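Local coordinates for uncharacterized protein Tm1679 (Thermotoga maritima, PDB 3H3E) that binds zinc and is probably a metal-dependent hydrolase of the metallo-beta-lactamase superfamily, although its substrate and precise reaction remain unknown, at residues Arg169-His182 with Phe196-His208. The protein carries 2 engineered substitutions. Sequence-based numbering, arbitrary orientation.
Sequences RTKEGLVVITGCSH and FNERIKMVVGGFH. With ZN (zinc ion), chain B.
Strands 173-178 and 200-204, joined through helix 185-193, form a right-handed beta-alpha-beta unit; the chain beyond 173-178 supplies the zinc ligand His182, and that beyond 200-204 brings His208 against it. Leu174 begins the parallel ladder by donating its N to Arg199 O (2.7 Å). Its carbonyl O takes two bonds, from Lys201 N on a lone pair and from Met202 N more nearly head-on, the mark of a beta bulge shifting the register by one residue. Beyond it Val176 N and O pair with Met202 O and Val204 N, and Thr178 N reaches Val204 O. Leu174 and Val176 turn to the face covered by Ile192 of the helix; with CG opposite the carbonyl carbon (chi1 -60°), Leu174 sends CD1 to Phe196 CB (3.7 Å). On the other face Ile177 and Val204 lie side by side, CG1 to CG1 at 4.0 Å. Away from the zinc, Arg169 NE forms a salt bridge with Glu198 OE1 at the guanidinium edge, its N-H bond weak at 3.2 Å.

Past the strands, Ser181 OG donates to Gly206 O (3.0 Å), joining the segments, while Thr178 OG1 donates to that hydroxyl from its own segment. His182 NE2 binds zinc at 2.4 Å alongside His69 and His71; its CE1 sits 3.9 Å above the centre of the His208 ring, edge-to-face, planes 51° apart. Metal ligands on loops following strands characterise the metallo-beta-lactamase fold.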
ATOM      1  N   ARG A 169      11.181   4.471   9.548  1.00 26.21           N
ATOM      2  CA  ARG A 169      11.456   5.025  10.863  1.00 25.46           C
ATOM      3  C   ARG A 169      12.178   6.360  10.706  1.00 30.79           C
ATOM      4  O   ARG A 169      13.283   6.434  10.173  1.00 34.04           O
ATOM      5  CB  ARG A 169      12.260   4.022  11.689  1.00 27.24           C
ATOM      6  CG  ARG A 169      12.571   4.438  13.102  1.00 36.26           C
ATOM      7  CD  ARG A 169      13.645   3.526  13.654  1.00 44.28           C
ATOM      8  NE  ARG A 169      13.111   2.407  14.423  1.00 47.34           N
ATOM      9  CZ  ARG A 169      13.651   1.192  14.448  1.00 49.15           C
ATOM     10  NH1 ARG A 169      14.725   0.940  13.705  1.00 42.66           N
ATOM     11  NH2 ARG A 169      13.107   0.227  15.198  1.00 50.01           N
ATOM     12  N   THR A 170      11.509   7.407  11.171  1.00 33.11           N
ATOM     13  CA  THR A 170      11.891   8.803  10.992  1.00 32.43           C
ATOM     14  C   THR A 170      12.181   9.384  12.381  1.00 37.80           C
ATOM     15  O   THR A 170      11.691   8.853  13.385  1.00 37.42           O
ATOM     16  CB  THR A 170      10.715   9.538  10.288  1.00 22.44           C
ATOM     17  OG1 THR A 170      10.948   9.545   8.884  1.00 27.92           O
ATOM     18  CG2 THR A 170      10.510  10.956  10.772  1.00 26.32           C
ATOM     19  N   LYS A 171      12.983  10.445  12.464  1.00 37.23           N
ATOM     20  CA  LYS A 171      13.278  11.020  13.777  1.00 46.17           C
ATOM     21  C   LYS A 171      12.000  11.578  14.424  1.00 49.86           C
ATOM     22  O   LYS A 171      11.909  11.706  15.648  1.00 48.03           O
ATOM     23  CB  LYS A 171      14.387  12.074  13.694  1.00 53.58           C
ATOM     24  CG  LYS A 171      13.959  13.380  13.068  1.00 66.73           C
ATOM     25  CD  LYS A 171      15.101  14.381  13.022  1.00 75.75           C
ATOM     26  CE  LYS A 171      16.020  14.124  11.840  1.00 84.05           C
ATOM     27  NZ  LYS A 171      16.895  15.301  11.549  1.00 88.51           N
ATOM     28  N   GLU A 172      11.006  11.861  13.583  1.00 53.70           N
ATOM     29  CA  GLU A 172       9.718  12.419  13.998  1.00 60.05           C
ATOM     30  C   GLU A 172       8.670  11.348  14.322  1.00 49.84           C
ATOM     31  O   GLU A 172       7.558  11.659  14.759  1.00 40.04           O
ATOM     32  CB  GLU A 172       9.168  13.301  12.874  1.00 76.93           C
ATOM     33  CG  GLU A 172      10.106  14.400  12.413  1.00 86.03           C
ATOM     34  CD  GLU A 172       9.947  15.659  13.232  1.00 89.86           C
ATOM     35  OE1 GLU A 172       8.843  15.867  13.781  1.00 88.72           O
ATOM     36  OE2 GLU A 172      10.922  16.437  13.325  1.00 92.29           O
ATOM     37  N   GLY A 173       9.024  10.088  14.094  1.00 48.64           N
ATOM     38  CA  GLY A 173       8.094   8.989  14.267  1.00 37.68           C
ATOM     39  C   GLY A 173       8.093   8.101  13.046  1.00 33.14           C
ATOM     40  O   GLY A 173       8.992   8.166  12.226  1.00 34.09           O
ATOM     41  N   LEU A 174       7.073   7.273  12.913  1.00 27.86           N
ATOM     42  CA  LEU A 174       7.041   6.307  11.832  1.00 17.02           C
ATOM     43  C   LEU A 174       6.223   6.827  10.667  1.00 16.46           C
ATOM     44  O   LEU A 174       5.195   7.472  10.855  1.00 22.46           O
ATOM     45  CB  LEU A 174       6.439   4.985  12.326  1.00 11.78           C
ATOM     46  CG  LEU A 174       7.129   4.247  13.468  1.00 13.73           C
ATOM     47  CD1 LEU A 174       6.279   3.041  13.886  1.00 20.11           C
ATOM     48  CD2 LEU A 174       8.532   3.799  13.077  1.00 12.44           C
ATOM     49  N   VAL A 175       6.674   6.544   9.455  1.00 12.89           N
ATOM     50  CA  VAL A 175       5.819   6.762   8.302  1.00 13.03           C
ATOM     51  C   VAL A 175       5.394   5.411   7.748  1.00 18.37           C
ATOM     52  O   VAL A 175       6.219   4.533   7.522  1.00 20.35           O
ATOM     53  CB  VAL A 175       6.487   7.609   7.231  1.00 14.18           C
ATOM     54  CG1 VAL A 175       5.488   7.922   6.141  1.00 13.19           C
ATOM     55  CG2 VAL A 175       7.033   8.906   7.857  1.00 14.05           C
ATOM     56  N   VAL A 176       4.091   5.244   7.559  1.00 15.30           N
ATOM     57  CA  VAL A 176       3.531   3.961   7.187  1.00 14.57           C
ATOM     58  C   VAL A 176       2.917   4.078   5.809  1.00 20.41           C
ATOM     59  O   VAL A 176       2.126   4.971   5.555  1.00 20.74           O
ATOM     60  CB  VAL A 176       2.441   3.518   8.181  1.00 21.54           C
ATOM     61  CG1 VAL A 176       1.800   2.212   7.734  1.00 20.39           C
ATOM     62  CG2 VAL A 176       3.004   3.385   9.562  1.00  8.22           C
ATOM     63  N   ILE A 177       3.304   3.177   4.914  1.00 21.45           N
ATOM     64  CA  ILE A 177       2.803   3.192   3.551  1.00 11.47           C
ATOM     65  C   ILE A 177       2.124   1.872   3.223  1.00 16.62           C
ATOM     66  O   ILE A 177       2.708   0.789   3.368  1.00 16.85           O
ATOM     67  CB  ILE A 177       3.906   3.523   2.535  1.00 15.22           C
ATOM     68  CG1 ILE A 177       4.409   4.948   2.754  1.00 17.54           C
ATOM     69  CG2 ILE A 177       3.366   3.427   1.116  1.00 14.14           C
ATOM     70  CD1 ILE A 177       5.423   5.050   3.813  1.00 25.93           C
ATOM     71  N   THR A 178       0.864   1.974   2.816  1.00 14.45           N
ATOM     72  CA  THR A 178       0.038   0.793   2.625  1.00 12.30           C
ATOM     73  C   THR A 178      -0.613   0.882   1.261  1.00 12.55           C
ATOM     74  O   THR A 178      -0.864   1.975   0.761  1.00 21.83           O
ATOM     75  CB  THR A 178      -1.000   0.620   3.759  1.00  7.14           C
ATOM     76  OG1 THR A 178      -1.737  -0.577   3.541  1.00 36.55           O
ATOM     77  CG2 THR A 178      -1.957   1.773   3.808  1.00  7.53           C
ATOM     78  N   GLY A 179      -0.847  -0.267   0.644  1.00 17.43           N
ATOM     79  CA  GLY A 179      -1.406  -0.307  -0.692  1.00 14.97           C
ATOM     80  C   GLY A 179      -2.910  -0.282  -0.639  1.00 17.61           C
ATOM     81  O   GLY A 179      -3.533   0.649  -1.117  1.00 29.07           O
ATOM     82  N   CYS A 180      -3.509  -1.297  -0.036  1.00 18.37           N
ATOM     83  CA  CYS A 180      -4.959  -1.362   0.006  1.00 22.10           C
ATOM     84  C   CYS A 180      -5.534  -1.675   1.397  1.00 24.61           C
ATOM     85  O   CYS A 180      -6.706  -1.424   1.665  1.00 37.72           O
ATOM     86  CB  CYS A 180      -5.476  -2.347  -1.054  1.00 20.36           C
ATOM     87  SG  CYS A 180      -6.495  -1.601  -2.312  1.00 33.87           S
ATOM     88  N   SER A 181      -4.710  -2.226   2.276  1.00 17.22           N
ATOM     89  CA  SER A 181      -5.143  -2.547   3.634  1.00 14.89           C
ATOM     90  C   SER A 181      -6.343  -3.481   3.669  1.00 19.45           C
ATOM     91  O   SER A 181      -7.365  -3.152   4.248  1.00 29.45           O
ATOM     92  CB  SER A 181      -5.486  -1.277   4.402  1.00 19.11           C
ATOM     93  OG  SER A 181      -4.415  -0.359   4.367  1.00 29.93           O
ATOM     94  N   HIS A 182      -6.217  -4.658   3.077  1.00 23.01           N
ATOM     95  CA  HIS A 182      -7.334  -5.596   3.027  1.00 22.35           C
ATOM     96  C   HIS A 182      -7.577  -6.242   4.383  1.00 19.88           C
ATOM     97  O   HIS A 182      -8.692  -6.636   4.723  1.00 21.34           O
ATOM     98  CB  HIS A 182      -7.065  -6.670   1.979  1.00 22.87           C
ATOM     99  CG  HIS A 182      -7.320  -6.218   0.572  1.00 23.13           C
ATOM    100  ND1 HIS A 182      -8.586  -5.967   0.089  1.00 17.59           N
ATOM    101  CD2 HIS A 182      -6.472  -5.980  -0.455  1.00 20.89           C
ATOM    102  CE1 HIS A 182      -8.505  -5.598  -1.177  1.00 17.81           C
ATOM    103  NE2 HIS A 182      -7.234  -5.597  -1.531  1.00 18.26           N
ATOM    104  N   PHE A 196       6.959  -1.604  17.168  1.00 18.43           N
ATOM    105  CA  PHE A 196       7.827  -0.443  17.282  1.00 21.41           C
ATOM    106  C   PHE A 196       7.497   0.402  18.516  1.00 26.60           C
ATOM    107  O   PHE A 196       6.345   0.768  18.740  1.00 27.80           O
ATOM    108  CB  PHE A 196       7.742   0.409  16.010  1.00 28.55           C
ATOM    109  CG  PHE A 196       8.198  -0.307  14.769  1.00 28.00           C
ATOM    110  CD1 PHE A 196       9.483  -0.130  14.284  1.00 25.99           C
ATOM    111  CD2 PHE A 196       7.348  -1.165  14.096  1.00 28.08           C
ATOM    112  CE1 PHE A 196       9.913  -0.795  13.149  1.00 25.93           C
ATOM    113  CE2 PHE A 196       7.775  -1.839  12.957  1.00 24.16           C
ATOM    114  CZ  PHE A 196       9.053  -1.650  12.482  1.00 25.65           C
ATOM    115  N   ASN A 197       8.521   0.702  19.311  1.00 29.36           N
ATOM    116  CA  ASN A 197       8.378   1.594  20.448  1.00 25.99           C
ATOM    117  C   ASN A 197       8.193   3.049  20.013  1.00 25.95           C
ATOM    118  O   ASN A 197       8.055   3.934  20.845  1.00 43.50           O
ATOM    119  CB  ASN A 197       9.600   1.480  21.355  1.00 30.53           C
ATOM    120  CG  ASN A 197       9.333   1.991  22.759  1.00 43.04           C
ATOM    121  OD1 ASN A 197       8.249   2.497  23.052  1.00 44.46           O
ATOM    122  ND2 ASN A 197      10.324   1.853  23.640  1.00 46.30           N
ATOM    123  N   GLU A 198       8.183   3.286  18.709  1.00 16.87           N
ATOM    124  CA  GLU A 198       8.114   4.635  18.150  1.00 24.44           C
ATOM    125  C   GLU A 198       6.682   5.045  17.874  1.00 25.07           C
ATOM    126  O   GLU A 198       5.819   4.209  17.660  1.00 34.10           O
ATOM    127  CB  GLU A 198       8.916   4.746  16.840  1.00 30.86           C
ATOM    128  CG  GLU A 198      10.381   5.125  16.971  1.00 33.23           C
ATOM    129  CD  GLU A 198      11.304   3.917  17.016  1.00 54.63           C
ATOM    130  OE1 GLU A 198      10.856   2.796  16.675  1.00 52.59           O
ATOM    131  OE2 GLU A 198      12.486   4.093  17.397  1.00 69.50           O
ATOM    132  N   ARG A 199       6.430   6.344  17.860  1.00 25.00           N
ATOM    133  CA  ARG A 199       5.092   6.843  17.598  1.00 20.53           C
ATOM    134  C   ARG A 199       4.821   6.828  16.095  1.00 24.70           C
ATOM    135  O   ARG A 199       5.739   6.958  15.287  1.00 29.32           O
ATOM    136  CB  ARG A 199       4.932   8.256  18.162  1.00 25.73           C
ATOM    137  CG  ARG A 199       3.591   8.886  17.821  1.00 48.70           C
ATOM    138  CD  ARG A 199       3.501  10.320  18.290  1.00 58.33           C
ATOM    139  NE  ARG A 199       2.949  10.407  19.635  1.00 61.79           N
ATOM    140  CZ  ARG A 199       1.763  10.935  19.922  1.00 67.13           C
ATOM    141  NH1 ARG A 199       1.003  11.440  18.957  1.00 63.44           N
ATOM    142  NH2 ARG A 199       1.342  10.971  21.179  1.00 73.77           N
ATOM    143  N   ILE A 200       3.558   6.665  15.716  1.00 22.33           N
ATOM    144  CA  ILE A 200       3.188   6.724  14.312  1.00 21.82           C
ATOM    145  C   ILE A 200       2.895   8.178  13.915  1.00 27.81           C
ATOM    146  O   ILE A 200       1.965   8.797  14.422  1.00 35.19           O
ATOM    147  CB  ILE A 200       1.986   5.806  14.016  1.00 17.22           C
ATOM    148  CG1 ILE A 200       2.352   4.351  14.293  1.00 16.85           C
ATOM    149  CG2 ILE A 200       1.544   5.939  12.574  1.00 10.93           C
ATOM    150  CD1 ILE A 200       1.183   3.398  14.221  1.00  9.69           C
ATOM    151  N   LYS A 201       3.715   8.721  13.023  1.00 23.19           N
ATOM    152  CA  LYS A 201       3.615  10.119  12.626  1.00 27.08           C
ATOM    153  C   LYS A 201       2.616  10.305  11.488  1.00 29.84           C
ATOM    154  O   LYS A 201       1.675  11.088  11.615  1.00 30.40           O
ATOM    155  CB  LYS A 201       4.993  10.654  12.208  1.00 33.10           C
ATOM    156  CG  LYS A 201       4.979  12.034  11.547  1.00 41.81           C
ATOM    157  CD  LYS A 201       6.392  12.458  11.124  1.00 53.87           C
ATOM    158  CE  LYS A 201       6.468  13.904  10.623  1.00 55.37           C
ATOM    159  NZ  LYS A 201       5.883  14.069   9.260  1.00 55.38           N
HETATM  160  N   MSE A 202       2.827   9.578  10.387  1.00 24.82           N
HETATM  161  CA  MSE A 202       2.055   9.752   9.155  1.00 17.69           C
HETATM  162  C   MSE A 202       1.676   8.410   8.525  1.00 24.86           C
HETATM  163  O   MSE A 202       2.468   7.468   8.514  1.00 30.68           O
HETATM  164  CB  MSE A 202       2.870  10.575   8.153  1.00 14.15           C
HETATM  165  CG  MSE A 202       2.187  10.847   6.826  1.00 23.52           C
HETATM  166 SE   MSE A 202       3.176  11.827   5.671  1.00 19.03          SE
HETATM  167  CE  MSE A 202       3.279  13.393   6.504  1.00 15.83           C
ATOM    168  N   VAL A 203       0.465   8.327   7.989  1.00 20.15           N
ATOM    169  CA  VAL A 203       0.039   7.130   7.269  1.00 16.16           C
ATOM    170  C   VAL A 203      -0.448   7.483   5.876  1.00 19.46           C
ATOM    171  O   VAL A 203      -1.347   8.290   5.734  1.00 24.44           O
ATOM    172  CB  VAL A 203      -1.099   6.417   7.992  1.00 15.78           C
ATOM    173  CG1 VAL A 203      -1.417   5.111   7.308  1.00 14.72           C
ATOM    174  CG2 VAL A 203      -0.733   6.190   9.441  1.00 17.99           C
ATOM    175  N   VAL A 204       0.143   6.885   4.848  1.00  9.64           N
ATOM    176  CA  VAL A 204      -0.302   7.152   3.495  1.00 17.81           C
ATOM    177  C   VAL A 204      -0.606   5.888   2.701  1.00 18.38           C
ATOM    178  O   VAL A 204       0.097   4.901   2.812  1.00 28.67           O
ATOM    179  CB  VAL A 204       0.692   8.066   2.755  1.00 27.68           C
ATOM    180  CG1 VAL A 204       2.013   8.116   3.495  1.00 27.69           C
ATOM    181  CG2 VAL A 204       0.868   7.609   1.307  1.00 22.91           C
ATOM    182  N   GLY A 205      -1.681   5.912   1.919  1.00 21.85           N
ATOM    183  CA  GLY A 205      -2.009   4.782   1.067  1.00 23.94           C
ATOM    184  C   GLY A 205      -3.489   4.488   1.064  1.00 25.31           C
ATOM    185  O   GLY A 205      -4.265   5.259   1.610  1.00 32.03           O
ATOM    186  N   GLY A 206      -3.880   3.370   0.457  1.00 20.86           N
ATOM    187  CA  GLY A 206      -5.286   3.018   0.353  1.00 20.12           C
ATOM    188  C   GLY A 206      -5.781   2.187   1.518  1.00 21.27           C
ATOM    189  O   GLY A 206      -5.081   1.290   1.981  1.00 15.22           O
ATOM    190  N   PHE A 207      -6.991   2.482   1.991  1.00 23.69           N
ATOM    191  CA  PHE A 207      -7.541   1.811   3.177  1.00 24.67           C
ATOM    192  C   PHE A 207      -8.741   0.910   2.878  1.00 27.67           C
ATOM    193  O   PHE A 207      -9.232   0.215   3.761  1.00 37.95           O
ATOM    194  CB  PHE A 207      -7.929   2.817   4.285  1.00 26.85           C
ATOM    195  CG  PHE A 207      -6.830   3.792   4.659  1.00 26.48           C
ATOM    196  CD1 PHE A 207      -5.493   3.483   4.451  1.00 22.67           C
ATOM    197  CD2 PHE A 207      -7.140   5.007   5.227  1.00  9.58           C
ATOM    198  CE1 PHE A 207      -4.501   4.387   4.784  1.00 18.86           C
ATOM    199  CE2 PHE A 207      -6.150   5.899   5.569  1.00 19.53           C
ATOM    200  CZ  PHE A 207      -4.833   5.589   5.349  1.00  9.33           C
ATOM    201  N   HIS A 208      -9.222   0.946   1.643  1.00 27.42           N
ATOM    202  CA  HIS A 208     -10.301   0.070   1.197  1.00 31.76           C
ATOM    203  C   HIS A 208     -11.560   0.182   2.034  1.00 40.00           C
ATOM    204  O   HIS A 208     -12.028  -0.800   2.611  1.00 46.83           O
ATOM    205  CB  HIS A 208      -9.851  -1.392   1.129  1.00 29.93           C
ATOM    206  CG  HIS A 208     -10.633  -2.206   0.143  1.00 38.68           C
ATOM    207  ND1 HIS A 208     -10.440  -2.108  -1.221  1.00 39.89           N
ATOM    208  CD2 HIS A 208     -11.621  -3.116   0.319  1.00 46.62           C
ATOM    209  CE1 HIS A 208     -11.270  -2.928  -1.841  1.00 47.44           C
ATOM    210  NE2 HIS A 208     -12.002  -3.547  -0.930  1.00 53.03           N
TER
HETATM  211 ZN    ZN B 256      -6.320  -4.922  -3.613  1.00 34.24          ZN